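Local coordinates for type II restriction enzyme BsoBI (Geobacillus stearothermophilus, PDB 1DC1), which recognises the degenerate double-stranded DNA sequence 5'-CYCGRG-3' as a homodimer and cleaves it after the first cytosine, at residues V14-T19 with I284-E290; L72-I78 with S94-L98; F183-I187 with L198-I202; L237-L241 with A260-I264. One frame throughout, in Å; residues are numbered along the deposited sequence. Where two conformers were deposited one is given.

Interaction 1 of 4, residues V14-T19 with I284-E290. With nucleotides of chain B.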
# COMPACT_ATOMS: atom_id res chain seq x y z
N VAL D 14 3.58 -6.73 26.45
CA VAL D 14 3.45 -6.73 24.99
C VAL D 14 2.23 -5.99 24.56
O VAL D 14 2.27 -5.22 23.61
CB VAL D 14 3.28 -8.13 24.39
CG1 VAL D 14 2.75 -8.07 22.96
CG2 VAL D 14 4.61 -8.84 24.40
N ASP D 15 1.12 -6.20 25.25
CA ASP D 15 -0.06 -5.54 24.76
C ASP D 15 -0.21 -4.05 25.17
O ASP D 15 -1.15 -3.38 24.77
CB ASP D 15 -1.34 -6.42 24.98
CG ASP D 15 -1.71 -7.33 23.72
OD1 ASP D 15 -0.83 -7.62 22.85
OD2 ASP D 15 -2.89 -7.74 23.60
N ASP D 16 0.78 -3.52 25.88
CA ASP D 16 0.79 -2.11 26.16
C ASP D 16 1.00 -1.43 24.78
O ASP D 16 0.59 -0.31 24.54
CB ASP D 16 1.94 -1.77 27.11
CG ASP D 16 1.57 -1.99 28.59
OD1 ASP D 16 0.42 -2.35 28.87
OD2 ASP D 16 2.43 -1.81 29.47
N LEU D 17 1.63 -2.14 23.85
CA LEU D 17 1.88 -1.60 22.52
C LEU D 17 0.66 -1.61 21.57
O LEU D 17 0.60 -0.87 20.60
CB LEU D 17 2.95 -2.44 21.88
CG LEU D 17 4.41 -1.99 21.82
CD1 LEU D 17 4.63 -0.45 22.07
CD2 LEU D 17 5.12 -2.92 22.76
N LYS D 18 -0.31 -2.48 21.84
CA LYS D 18 -1.49 -2.63 21.00
C LYS D 18 -2.43 -1.40 20.92
O LYS D 18 -2.77 -0.80 21.94
CB LYS D 18 -2.26 -3.84 21.55
CG LYS D 18 -2.39 -5.02 20.68
CD LYS D 18 -3.76 -4.98 20.02
CE LYS D 18 -4.37 -6.35 19.97
NZ LYS D 18 -5.25 -6.42 18.78
N THR D 19 -2.87 -1.04 19.71
CA THR D 19 -3.80 0.08 19.54
C THR D 19 -5.17 -0.42 20.01
O THR D 19 -5.54 -1.60 19.78
CB THR D 19 -3.93 0.50 18.05
OG1 THR D 19 -2.65 0.89 17.56
CG2 THR D 19 -4.87 1.63 17.89
N ILE D 284 -0.93 -0.77 15.79
CA ILE D 284 -0.10 -1.85 16.26
C ILE D 284 -1.00 -2.99 16.73
O ILE D 284 -1.79 -2.85 17.65
CB ILE D 284 0.89 -1.37 17.41
CG1 ILE D 284 1.86 -0.32 16.85
CG2 ILE D 284 1.74 -2.57 17.96
CD1 ILE D 284 2.95 0.22 17.83
N GLU D 285 -0.89 -4.11 16.03
CA GLU D 285 -1.66 -5.33 16.28
C GLU D 285 -0.91 -6.34 17.19
O GLU D 285 0.30 -6.21 17.42
CB GLU D 285 -2.03 -5.91 14.89
CG GLU D 285 -3.02 -4.97 14.15
CD GLU D 285 -4.35 -4.90 14.90
OE1 GLU D 285 -5.07 -5.89 14.81
OE2 GLU D 285 -4.64 -3.92 15.59
N HIS D 286 -1.59 -7.35 17.71
CA HIS D 286 -0.94 -8.27 18.62
C HIS D 286 0.33 -9.00 18.14
O HIS D 286 1.37 -8.98 18.82
CB HIS D 286 -1.91 -9.31 19.12
CG HIS D 286 -1.26 -10.24 20.06
ND1 HIS D 286 -0.75 -9.80 21.27
CD2 HIS D 286 -0.83 -11.50 19.91
CE1 HIS D 286 -0.03 -10.75 21.82
NE2 HIS D 286 -0.06 -11.80 21.02
N SER D 287 0.27 -9.64 16.98
CA SER D 287 1.43 -10.38 16.45
C SER D 287 2.66 -9.51 16.31
O SER D 287 3.76 -9.87 16.82
CB SER D 287 1.15 -10.96 15.09
OG SER D 287 2.28 -11.64 14.64
N MET D 288 2.51 -8.39 15.59
CA MET D 288 3.63 -7.45 15.45
C MET D 288 4.10 -6.87 16.83
O MET D 288 5.30 -6.62 17.03
CB MET D 288 3.26 -6.33 14.47
CG MET D 288 2.10 -5.44 14.87
SD MET D 288 1.88 -4.17 13.63
CE MET D 288 3.04 -2.90 14.07
N ALA D 289 3.18 -6.68 17.77
CA ALA D 289 3.53 -6.19 19.11
C ALA D 289 4.46 -7.19 19.76
O ALA D 289 5.42 -6.80 20.42
CB ALA D 289 2.27 -5.99 19.99
N GLU D 290 4.20 -8.48 19.57
CA GLU D 290 5.05 -9.52 20.13
C GLU D 290 6.45 -9.42 19.53
O GLU D 290 7.45 -9.54 20.24
CB GLU D 290 4.47 -10.88 19.82
CG GLU D 290 3.19 -11.16 20.58
CD GLU D 290 3.45 -11.96 21.87
OE1 GLU D 290 4.58 -11.90 22.43
OE2 GLU D 290 2.51 -12.65 22.33
P DA B 4 -1.53 -11.27 12.28
OP1 DA B 4 -0.45 -12.20 12.69
OP2 DA B 4 -1.63 -9.91 12.90
O5' DA B 4 -1.44 -11.09 10.69
C5' DA B 4 -1.77 -12.20 9.82
C4' DA B 4 -2.02 -11.72 8.41
O4' DA B 4 -3.37 -11.25 8.20
C3' DA B 4 -1.09 -10.62 7.96
O3' DA B 4 -0.56 -10.86 6.66
C2' DA B 4 -2.02 -9.44 7.77
C1' DA B 4 -3.30 -10.15 7.35
N9 DA B 4 -4.52 -9.38 7.48
C8 DA B 4 -4.87 -8.51 8.44
N7 DA B 4 -5.98 -7.86 8.19
C5 DA B 4 -6.39 -8.37 6.97
C6 DA B 4 -7.47 -8.06 6.14
N6 DA B 4 -8.34 -7.09 6.41
N1 DA B 4 -7.61 -8.77 5.00
C2 DA B 4 -6.72 -9.69 4.71
N3 DA B 4 -5.64 -10.05 5.40
C4 DA B 4 -5.54 -9.34 6.54
O HOH W 1 -4.14 -8.04 16.46
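A histidine-carboxylate hydrogen bond joins parts of the chain some 270 residues apart: His286 ND1 donates to Asp15 OD1 at 2.7 Å, and the carboxylate meets the ring edge near its plane. Next to it, Val14 CG1 packs on Ala289 CB at 3.7 Å, and Leu17 CB lies 4.1 Å from the same methyl; alanine's small side chain allows the loop to lie close to the helix. At the other end, Thr19 pairs twice with Ile284, Thr19 N giving to Ile284 O (2.9 Å) and Ile284 N to Thr19 OG1 (3.0 Å). The Thr19 hydroxyl also bonds Ala282 O. A water gathers Lys18 NZ (3.0 Å), Glu285 OE1 (2.9 Å) and His286 N (2.9 Å), linking charges too far apart for a salt bridge. Glu285 occupies the N-cap of helix 286-298, and its other carboxylate oxygen bonds Tyr24. The loop preceding helix 21-53 is thus held against the start of helix 286-298, with strand 303-306 touching Leu17 and Ile284, and helix 247-270 touching Glu285.

Interaction 2 of 4, residues L72-I78 with S94-L98. With nucleotides of chain B.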
# COMPACT_ATOMS: atom_id res chain seq x y z
N LEU D 72 -9.36 14.75 -20.00
CA LEU D 72 -9.81 13.67 -20.88
C LEU D 72 -8.89 12.44 -20.72
O LEU D 72 -9.38 11.30 -20.64
CB LEU D 72 -9.80 14.07 -22.38
CG LEU D 72 -10.73 15.12 -22.95
CD1 LEU D 72 -10.56 15.10 -24.50
CD2 LEU D 72 -12.16 14.84 -22.56
N LEU D 73 -7.57 12.67 -20.66
CA LEU D 73 -6.65 11.54 -20.49
C LEU D 73 -6.94 10.90 -19.14
O LEU D 73 -7.02 9.66 -19.06
CB LEU D 73 -5.19 11.97 -20.54
CG LEU D 73 -4.10 10.89 -20.32
CD1 LEU D 73 -4.18 9.76 -21.40
CD2 LEU D 73 -2.72 11.57 -20.34
N TYR D 74 -7.14 11.70 -18.09
CA TYR D 74 -7.41 11.12 -16.80
C TYR D 74 -8.71 10.31 -16.79
O TYR D 74 -8.75 9.18 -16.29
CB TYR D 74 -7.45 12.20 -15.71
CG TYR D 74 -6.96 11.65 -14.36
CD1 TYR D 74 -7.79 10.82 -13.58
CD2 TYR D 74 -5.64 11.87 -13.92
CE1 TYR D 74 -7.32 10.21 -12.37
CE2 TYR D 74 -5.17 11.29 -12.74
CZ TYR D 74 -6.03 10.45 -11.98
OH TYR D 74 -5.58 9.82 -10.87
N ALA D 75 -9.78 10.89 -17.35
CA ALA D 75 -11.09 10.24 -17.44
C ALA D 75 -11.05 8.95 -18.27
O ALA D 75 -11.91 8.09 -18.09
CB ALA D 75 -12.15 11.21 -18.02
N SER D 76 -10.05 8.83 -19.15
CA SER D 76 -9.88 7.67 -20.01
C SER D 76 -9.24 6.50 -19.26
O SER D 76 -9.01 5.45 -19.83
CB SER D 76 -9.07 8.03 -21.28
OG SER D 76 -7.68 7.84 -21.11
N GLY D 77 -8.99 6.68 -17.96
CA GLY D 77 -8.45 5.59 -17.17
C GLY D 77 -6.96 5.62 -16.91
O GLY D 77 -6.42 4.60 -16.45
N ILE D 78 -6.32 6.76 -17.19
CA ILE D 78 -4.89 6.93 -17.00
C ILE D 78 -4.50 7.80 -15.78
O ILE D 78 -4.66 9.02 -15.79
CB ILE D 78 -4.24 7.50 -18.31
CG1 ILE D 78 -4.68 6.67 -19.54
CG2 ILE D 78 -2.70 7.55 -18.14
CD1 ILE D 78 -4.32 5.20 -19.47
N SER D 94 -5.68 6.37 -25.80
CA SER D 94 -6.51 6.20 -24.61
C SER D 94 -7.70 7.16 -24.69
O SER D 94 -8.81 6.80 -24.34
CB SER D 94 -5.70 6.53 -23.32
OG SER D 94 -6.37 6.06 -22.14
N ILE D 95 -7.45 8.40 -25.12
CA ILE D 95 -8.54 9.36 -25.18
C ILE D 95 -9.54 8.92 -26.24
O ILE D 95 -10.74 9.01 -26.02
CB ILE D 95 -8.03 10.81 -25.46
CG1 ILE D 95 -7.25 11.35 -24.24
CG2 ILE D 95 -9.22 11.76 -25.74
CD1 ILE D 95 -6.45 12.61 -24.54
N ASN D 96 -9.07 8.42 -27.38
CA ASN D 96 -10.00 7.94 -28.40
C ASN D 96 -10.84 6.77 -27.87
O ASN D 96 -12.03 6.66 -28.19
CB ASN D 96 -9.25 7.55 -29.68
CG ASN D 96 -8.59 8.77 -30.35
OD1 ASN D 96 -9.09 9.91 -30.25
ND2 ASN D 96 -7.46 8.53 -31.03
N ASN D 97 -10.23 5.93 -27.04
CA ASN D 97 -10.97 4.79 -26.50
C ASN D 97 -12.10 5.30 -25.63
O ASN D 97 -13.21 4.76 -25.66
CB ASN D 97 -10.03 3.91 -25.70
CG ASN D 97 -9.03 3.17 -26.59
OD1 ASN D 97 -9.26 2.99 -27.80
ND2 ASN D 97 -7.90 2.73 -25.99
N LEU D 98 -11.83 6.36 -24.88
CA LEU D 98 -12.84 6.92 -24.00
C LEU D 98 -13.99 7.45 -24.87
O LEU D 98 -15.17 7.20 -24.59
CB LEU D 98 -12.21 8.06 -23.16
CG LEU D 98 -13.25 8.94 -22.46
CD1 LEU D 98 -14.05 8.14 -21.43
CD2 LEU D 98 -12.53 10.17 -21.83
P DG B 10 -2.45 9.55 -9.34
OP1 DG B 10 -3.16 10.31 -10.39
OP2 DG B 10 -1.11 8.98 -9.63
O5' DG B 10 -2.47 10.42 -8.01
C5' DG B 10 -1.38 11.25 -7.63
C4' DG B 10 -1.34 11.34 -6.12
O4' DG B 10 -1.23 10.02 -5.56
C3' DG B 10 -0.09 12.08 -5.65
O3' DG B 10 -0.42 13.42 -5.40
C2' DG B 10 0.31 11.39 -4.36
C1' DG B 10 -0.17 9.97 -4.59
N9 DG B 10 0.85 9.06 -5.10
C8 DG B 10 0.84 8.40 -6.31
N7 DG B 10 1.84 7.58 -6.45
C5 DG B 10 2.58 7.73 -5.28
C6 DG B 10 3.79 7.07 -4.84
O6 DG B 10 4.48 6.25 -5.45
N1 DG B 10 4.18 7.49 -3.56
C2 DG B 10 3.53 8.48 -2.82
N2 DG B 10 4.10 8.80 -1.62
N3 DG B 10 2.43 9.12 -3.24
C4 DG B 10 2.00 8.67 -4.45
O HOH W 2 -9.15 4.54 -22.62
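A Schellman motif closes helix 69-75, and the turn it forms is packed against helix 88-103. Gly77 leaves the helix with a phi of 100°, where a CB would be jammed against the preceding carbonyl, so glycine is the residue that fits; Gly77 N bonds back to Tyr74 O at 3.0 Å. Just before it, Ser76 points at the second helix, and its OG makes a very short hydrogen bond of 2.4 Å with Ser94 OG. Ser76 OG is also 2.8 Å from Leu73 O, inside its own helix. Serine suits both places because a short side chain lets the helices come close, with Ser76 CA 5.0 Å from Leu98 CA, and still offers a hydroxyl to bond. A water finishes the polar patch, donating to Ser76 O and Ser94 O, each at 2.9 Å. Around it the contact is apolar: Leu72 CD1 meets Ile95 CG2 at 3.8 Å, and Ala75 CB meets Leu98 CD2 at 4.0 Å, while Leu72 and Ala75 also touch Leu114 of helix 110-152. Tyr74 points away from the second helix, and Tyr74 OH bonds OP1 of DG10 of chain B at 2.5 Å. Asn36 of the second subunit bonds Ser76 O. A glycine at C' with positive phi is the classic way a Schellman motif ends a helix, here turning the chain from helix 69-75 toward helix 80-83.

Interaction 3 of 4, residues F183-I187 with L198-I202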
# COMPACT_ATOMS: atom_id res chain seq x y z
N PHE D 183 5.35 22.93 10.05
CA PHE D 183 6.38 23.22 9.05
C PHE D 183 7.79 22.89 9.40
O PHE D 183 8.71 23.40 8.77
CB PHE D 183 6.33 24.68 8.69
CG PHE D 183 5.09 25.07 8.01
CD1 PHE D 183 4.76 24.48 6.78
CD2 PHE D 183 4.24 26.00 8.58
CE1 PHE D 183 3.62 24.82 6.11
CE2 PHE D 183 3.09 26.36 7.93
CZ PHE D 183 2.78 25.77 6.68
N ALA D 184 7.98 22.04 10.40
CA ALA D 184 9.31 21.69 10.79
C ALA D 184 9.81 20.40 10.15
O ALA D 184 9.23 19.31 10.33
CB ALA D 184 9.41 21.60 12.32
N LYS D 185 10.92 20.56 9.43
CA LYS D 185 11.67 19.51 8.74
C LYS D 185 12.69 18.93 9.73
O LYS D 185 13.10 17.79 9.64
CB LYS D 185 12.36 20.14 7.50
CG LYS D 185 13.55 19.41 6.86
CD LYS D 185 13.18 17.98 6.45
CE LYS D 185 14.34 17.27 5.75
NZ LYS D 185 13.79 16.31 4.74
N GLY D 186 13.09 19.74 10.71
CA GLY D 186 14.07 19.30 11.69
C GLY D 186 14.04 20.20 12.93
O GLY D 186 13.51 21.31 12.88
N ILE D 187 14.61 19.72 14.03
CA ILE D 187 14.63 20.46 15.29
C ILE D 187 16.01 20.20 15.85
O ILE D 187 16.55 19.08 15.70
CB ILE D 187 13.58 19.92 16.29
CG1 ILE D 187 12.17 20.11 15.69
CG2 ILE D 187 13.76 20.55 17.71
CD1 ILE D 187 11.71 21.55 15.63
N LEU D 198 17.63 16.62 15.02
CA LEU D 198 16.66 15.66 14.51
C LEU D 198 16.19 16.13 13.12
O LEU D 198 15.86 17.31 12.89
CB LEU D 198 15.47 15.55 15.47
CG LEU D 198 14.29 14.70 14.97
CD1 LEU D 198 14.40 13.34 15.58
CD2 LEU D 198 12.95 15.35 15.37
N MET D 199 16.19 15.21 12.17
CA MET D 199 15.72 15.53 10.83
C MET D 199 14.77 14.43 10.39
O MET D 199 14.94 13.29 10.76
CB MET D 199 16.88 15.54 9.83
CG MET D 199 17.93 16.60 10.08
SD MET D 199 17.55 18.17 9.36
CE MET D 199 17.32 17.86 7.59
N TYR D 200 13.78 14.78 9.58
CA TYR D 200 12.85 13.80 9.06
C TYR D 200 13.12 13.48 7.58
O TYR D 200 13.55 14.34 6.81
CB TYR D 200 11.44 14.33 9.20
CG TYR D 200 10.98 14.43 10.64
CD1 TYR D 200 10.57 13.29 11.33
CD2 TYR D 200 10.88 15.68 11.28
CE1 TYR D 200 10.05 13.37 12.61
CE2 TYR D 200 10.35 15.77 12.58
CZ TYR D 200 9.94 14.59 13.22
OH TYR D 200 9.32 14.62 14.45
N ASN D 201 12.88 12.24 7.18
CA ASN D 201 12.99 11.85 5.80
C ASN D 201 14.27 12.23 5.09
O ASN D 201 14.29 12.97 4.10
CB ASN D 201 11.75 12.40 5.07
CG ASN D 201 10.46 12.02 5.77
OD1 ASN D 201 10.19 10.83 6.05
ND2 ASN D 201 9.65 13.01 6.06
N ILE D 202 15.34 11.67 5.57
CA ILE D 202 16.67 11.92 5.11
C ILE D 202 17.21 10.69 4.41
O ILE D 202 16.99 9.55 4.86
CB ILE D 202 17.56 12.17 6.38
CG1 ILE D 202 17.24 13.49 7.01
CG2 ILE D 202 19.01 12.19 6.04
CD1 ILE D 202 16.61 14.45 6.09
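Strands 184-191 and 194-199 form a beta hairpin, and these segments make up its open end. Ile187 and Leu198 are an antiparallel hydrogen-bonded pair: Ile187 N gives to Leu198 O at 2.9 Å and Leu198 N to Ile187 O at 2.8 Å. The next pair, Gly186 with Met199, is non-hydrogen-bonded, and its backbone groups serve the neighbouring strands instead, Gly186 bonding to Leu160 and Met199 to Cys214. The two CA atoms come within 4.2 Å; a CB on residue 186 would collide with Leu198 O and Met199 SD, which explains the glycine. Tyr200 N then gives to Lys185 O at 3.1 Å, and Ala184 O accepts from Gln139 NE2. Lysine's length is put to use at 185: its ammonium reaches across the gap, where Lys185 NZ gives to Tyr200 O at 2.9 Å and weakly to Asn201 O at 3.4 Å, while Lys185 CE lies 3.6 Å from both Met199 CE and Ile202 CD1. The Tyr200 and Thr143 hydroxyls are hydrogen-bonded to each other. Asn201 takes a positive phi of 50°, which asparagine tolerates well, and with Ile202 makes a G1 beta bulge opposite Val211, its backbone bonded to Asp212, a predicted metal ligand, and its side chain nearby. The hairpin lies inside the mixed sheet between strands 157-161 and 213-217, with helix 110-152 packing on Ile187 and Tyr200.

Interaction 4 of 4, residues L237-L241 with A260-I264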
# COMPACT_ATOMS: atom_id res chain seq x y z
N LEU D 237 20.67 7.96 16.24
CA LEU D 237 19.44 7.19 16.17
C LEU D 237 18.80 7.25 14.80
O LEU D 237 18.89 8.29 14.15
CB LEU D 237 18.45 7.70 17.25
CG LEU D 237 16.99 7.19 17.31
CD1 LEU D 237 16.53 7.28 18.74
CD2 LEU D 237 16.05 8.00 16.38
N LEU D 238 18.19 6.14 14.38
CA LEU D 238 17.42 6.05 13.12
C LEU D 238 16.11 5.37 13.48
O LEU D 238 16.08 4.43 14.27
CB LEU D 238 18.18 5.28 12.04
CG LEU D 238 19.56 5.93 11.81
CD1 LEU D 238 20.65 5.03 12.36
CD2 LEU D 238 19.78 6.18 10.38
N GLY D 239 15.01 5.88 12.96
CA GLY D 239 13.74 5.28 13.32
C GLY D 239 12.70 5.38 12.23
O GLY D 239 12.80 6.22 11.34
N GLU D 240 11.72 4.50 12.31
CA GLU D 240 10.62 4.46 11.36
C GLU D 240 9.40 4.95 12.12
O GLU D 240 9.25 4.68 13.30
CB GLU D 240 10.37 3.03 10.85
CG GLU D 240 10.85 2.67 9.41
CD GLU D 240 12.05 3.50 8.86
OE1 GLU D 240 11.87 4.71 8.58
OE2 GLU D 240 13.17 2.94 8.67
N LEU D 241 8.54 5.71 11.44
CA LEU D 241 7.33 6.28 12.07
C LEU D 241 6.17 6.01 11.14
O LEU D 241 6.18 6.49 10.03
CB LEU D 241 7.52 7.81 12.25
CG LEU D 241 6.34 8.74 12.62
CD1 LEU D 241 5.74 8.31 13.96
CD2 LEU D 241 6.81 10.21 12.71
N ALA D 260 13.48 -2.39 6.55
CA ALA D 260 14.18 -1.11 6.51
C ALA D 260 15.15 -0.99 7.70
O ALA D 260 16.31 -0.60 7.54
CB ALA D 260 13.21 0.05 6.52
N LEU D 261 14.70 -1.36 8.90
CA LEU D 261 15.56 -1.25 10.06
C LEU D 261 16.69 -2.28 10.03
O LEU D 261 17.77 -2.00 10.52
CB LEU D 261 14.71 -1.33 11.33
CG LEU D 261 13.78 -0.12 11.49
CD1 LEU D 261 12.66 -0.48 12.45
CD2 LEU D 261 14.53 1.13 12.02
N THR D 262 16.46 -3.44 9.41
CA THR D 262 17.48 -4.45 9.29
C THR D 262 18.55 -3.98 8.26
O THR D 262 19.75 -4.18 8.45
CB THR D 262 16.84 -5.76 8.91
OG1 THR D 262 15.89 -6.13 9.95
CG2 THR D 262 17.90 -6.82 8.75
N ARG D 263 18.13 -3.34 7.18
CA ARG D 263 19.10 -2.81 6.22
C ARG D 263 20.02 -1.85 7.02
O ARG D 263 21.23 -1.88 6.87
CB ARG D 263 18.39 -2.01 5.12
CG ARG D 263 17.82 -2.89 4.01
CD ARG D 263 16.88 -2.13 3.07
NE ARG D 263 16.45 -2.92 1.88
CZ ARG D 263 15.65 -2.43 0.91
NH1 ARG D 263 15.20 -1.20 0.98
NH2 ARG D 263 15.35 -3.16 -0.16
N ILE D 264 19.41 -1.01 7.87
CA ILE D 264 20.13 -0.02 8.68
C ILE D 264 21.16 -0.66 9.61
O ILE D 264 22.35 -0.31 9.57
CB ILE D 264 19.16 0.86 9.53
CG1 ILE D 264 18.43 1.85 8.61
CG2 ILE D 264 19.93 1.63 10.61
CD1 ILE D 264 17.18 2.57 9.26
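This is a helix-on-sheet contact within a beta-alpha-beta unit, in which helix 247-270 connects strand 235-242 to its parallel neighbour 276-281 in the PD-(D/E)XK nuclease core. The two segments run nearly antiparallel, at 169°, with their axes 9.3 Å apart. No hydrogen bond crosses between them. Of the 250 Å² they bury, nearly all the strand's share falls on Leu238 and Glu240, and Ala260, Leu261 and Ile264 supply the helix side. Leu238 and Glu240 both point at the helix, whereas Gly239 between them has no side chain. Leu238 CD1 packs on Ile264 CG2 at 3.9 Å, two branched residues well shaped to fill the space between strand and helix. Leu261 reaches in over the glycine, its CD2 4.4 Å from Gly239 CA. Beyond the two segments, Val211 touches Leu238, Glu240 and Ile264, and on the far side of the helix Arg263 makes salt bridges to Glu291 and Asp251 of the second subunit. Glu240 is a predicted ligand of the catalytic magnesium together with Asp212 and Lys242, so the strand carries the E-X-K part of the family motif. Its OE1 accepts a bond from Asp212 N, which probably helps to hold the carboxylate beside that residue. The other oxygen faces a hydrophobic wall: Glu240 OE2 lies 3.6 Å from Ala260 CB, 4.0 Å from Leu261 CD2 and 4.1 Å from Ile264 CD1.

How the interactions relate
Interaction 1 joins segments near the two chain ends; the others fall between in the order 2, 3, 4. Interactions 3 and 4 share the mixed sheet, centres about 16 Å apart, both near Asp212 of the predicted metal site and within about 4 Å (nearest atoms) of the bound DNA. Interaction 1, about 19 Å from interaction 4 centre to centre, lies beside strand 303-306 of the same sheet. Interaction 2 is remote, its centre 40 to 45 Å from the others, in a helical part joined to the core by helix 110-152. The protein thus meets DNA both near its predicted metal site and through a distant arm, in keeping with an enzyme that encircles its substrate.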